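Local coordinates for endoribonuclease MazF3 (Mycobacterium tuberculosis, PDB 5UCT), which cleaves mRNA and 23S rRNA, mainly after the first two uridines of UUCCU, as the toxin of a type II toxin-antitoxin system, at residues 50-55 against 82-87. Sequence-based numbering, arbitrary orientation.
Sequences AVNGLN and ASQEPA
Asn52 and Gln84 meet through their side-chain amides alone, and a single hydrogen bond carries the contact: ND2 of Asn52 donates to OE1 of Gln84 over 3.1 Å, with a moderately bent N-H...O angle of 149°. The backbones stay far apart: even the nearest CA atoms of the two segments, those of Asn52 and Gln84, are 10.7 Å apart, and the span is bridged by two side chains approaching from opposite directions. Gln84 supplies most of the reach, because its chain runs extended beyond CG. The two amide planes are 29° apart, close to coplanar. OE1 lies almost in the amide plane of Asn52, while ND2 sits in the carbonyl plane of Gln84 on a lone pair, at a C=O...N angle of 126°.

Further bonds restrain the buried Asn52 amide: OD1 accepts from the backbone N of Asp49, and ND2 also donates to the carbonyl O of Tyr79. These partners are consistent with the modelled orientation, with ND2 turned to Gln84, whose OE1 has a second, weak bond from Leu81 N. Gln84 also touches Val48 of strand 45-48. The contact thus ties the loop between strands 45-48 and 58-61 to segment 82-87, which follows strand 73-79, a side-chain amide hydrogen bond between two chain connections of the SH3-like MazF fold.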
loop_
_atom_site.group_PDB
_atom_site.type_symbol
_atom_site.label_atom_id
_atom_site.label_comp_id
_atom_site.label_asym_id
_atom_site.label_seq_id
_atom_site.Cartn_x
_atom_site.Cartn_y
_atom_site.Cartn_z
ATOM N N ALA A 50 9.733 19.107 -11.029
ATOM C CA ALA A 50 10.990 19.621 -10.495
ATOM C C ALA A 50 10.791 20.431 -9.224
ATOM O O ALA A 50 11.738 20.583 -8.444
ATOM C CB ALA A 50 11.699 20.473 -11.549
ATOM N N VAL A 51 9.587 20.962 -9.005
ATOM C CA VAL A 51 9.287 21.644 -7.751
ATOM C C VAL A 51 9.454 20.687 -6.578
ATOM O O VAL A 51 10.016 21.048 -5.536
ATOM C CB VAL A 51 7.870 22.245 -7.803
ATOM C CG1 VAL A 51 7.411 22.664 -6.416
ATOM C CG2 VAL A 51 7.834 23.427 -8.762
ATOM N N ASN A 52 8.989 19.446 -6.736
ATOM C CA ASN A 52 9.090 18.475 -5.651
ATOM C C ASN A 52 10.533 18.037 -5.428
ATOM O O ASN A 52 10.938 17.781 -4.288
ATOM C CB ASN A 52 8.195 17.271 -5.944
ATOM C CG ASN A 52 6.761 17.670 -6.237
ATOM O OD1 ASN A 52 6.388 17.891 -7.389
ATOM N ND2 ASN A 52 5.947 17.766 -5.192
ATOM N N GLY A 53 11.324 17.946 -6.496
ATOM C CA GLY A 53 12.728 17.609 -6.356
ATOM C C GLY A 53 13.263 16.670 -7.419
ATOM O O GLY A 53 14.319 16.058 -7.237
ATOM N N LEU A 54 12.549 16.550 -8.532
ATOM C CA LEU A 54 12.952 15.681 -9.626
ATOM C C LEU A 54 13.570 16.498 -10.755
ATOM O O LEU A 54 13.473 17.726 -10.799
ATOM C CB LEU A 54 11.756 14.874 -10.148
ATOM C CG LEU A 54 11.093 13.855 -9.215
ATOM C CD1 LEU A 54 12.141 13.075 -8.432
ATOM C CD2 LEU A 54 10.077 14.508 -8.282
ATOM N N ASN A 55 14.225 15.794 -11.677
ATOM C CA ASN A 55 14.734 16.436 -12.882
ATOM C C ASN A 55 13.590 16.639 -13.866
ATOM O O ASN A 55 13.024 17.733 -13.956
ATOM C CB ASN A 55 15.849 15.600 -13.514
ATOM C CG ASN A 55 17.004 15.352 -12.564
ATOM O OD1 ASN A 55 17.333 16.199 -11.733
ATOM N ND2 ASN A 55 17.626 14.184 -12.681
ATOM N N ALA A 82 1.584 20.368 0.397
ATOM C CA ALA A 82 0.339 20.108 1.110
ATOM C C ALA A 82 -0.886 20.302 0.227
ATOM O O ALA A 82 -1.948 19.748 0.531
ATOM C CB ALA A 82 0.242 21.008 2.343
ATOM N N SER A 83 -0.766 21.076 -0.855
ATOM C CA SER A 83 -1.873 21.226 -1.790
ATOM C C SER A 83 -2.124 19.956 -2.594
ATOM O O SER A 83 -3.214 19.796 -3.153
ATOM C CB SER A 83 -1.610 22.402 -2.733
ATOM O OG SER A 83 -0.379 22.242 -3.416
ATOM N N GLN A 84 -1.144 19.056 -2.668
ATOM C CA GLN A 84 -1.301 17.786 -3.364
ATOM C C GLN A 84 -1.878 16.689 -2.480
ATOM O O GLN A 84 -2.213 15.615 -2.992
ATOM C CB GLN A 84 0.048 17.325 -3.931
ATOM C CG GLN A 84 0.617 18.240 -5.004
ATOM C CD GLN A 84 2.040 17.880 -5.378
ATOM O OE1 GLN A 84 2.968 18.076 -4.593
ATOM N NE2 GLN A 84 2.220 17.346 -6.580
ATOM N N GLU A 85 -1.996 16.937 -1.174
ATOM C CA GLU A 85 -2.526 15.920 -0.270
ATOM C C GLU A 85 -3.928 15.435 -0.624
ATOM O O GLU A 85 -4.162 14.216 -0.539
ATOM C CB GLU A 85 -2.489 16.448 1.170
ATOM C CG GLU A 85 -1.091 16.559 1.750
ATOM C CD GLU A 85 -0.421 15.209 1.914
ATOM O OE1 GLU A 85 -1.136 14.212 2.150
ATOM O OE2 GLU A 85 0.820 15.140 1.806
ATOM N N PRO A 86 -4.893 16.288 -0.999
ATOM C CA PRO A 86 -6.215 15.746 -1.356
ATOM C C PRO A 86 -6.171 14.766 -2.515
ATOM O O PRO A 86 -6.908 13.772 -2.509
ATOM C CB PRO A 86 -7.028 17.003 -1.703
ATOM C CG PRO A 86 -6.013 18.053 -1.989
ATOM C CD PRO A 86 -4.886 17.760 -1.059
ATOM N N ALA A 87 -5.319 15.017 -3.514
ATOM C CA ALA A 87 -5.221 14.100 -4.643
ATOM C C ALA A 87 -4.593 12.772 -4.244
ATOM O O ALA A 87 -4.937 11.730 -4.816
ATOM C CB ALA A 87 -4.426 14.745 -5.777
#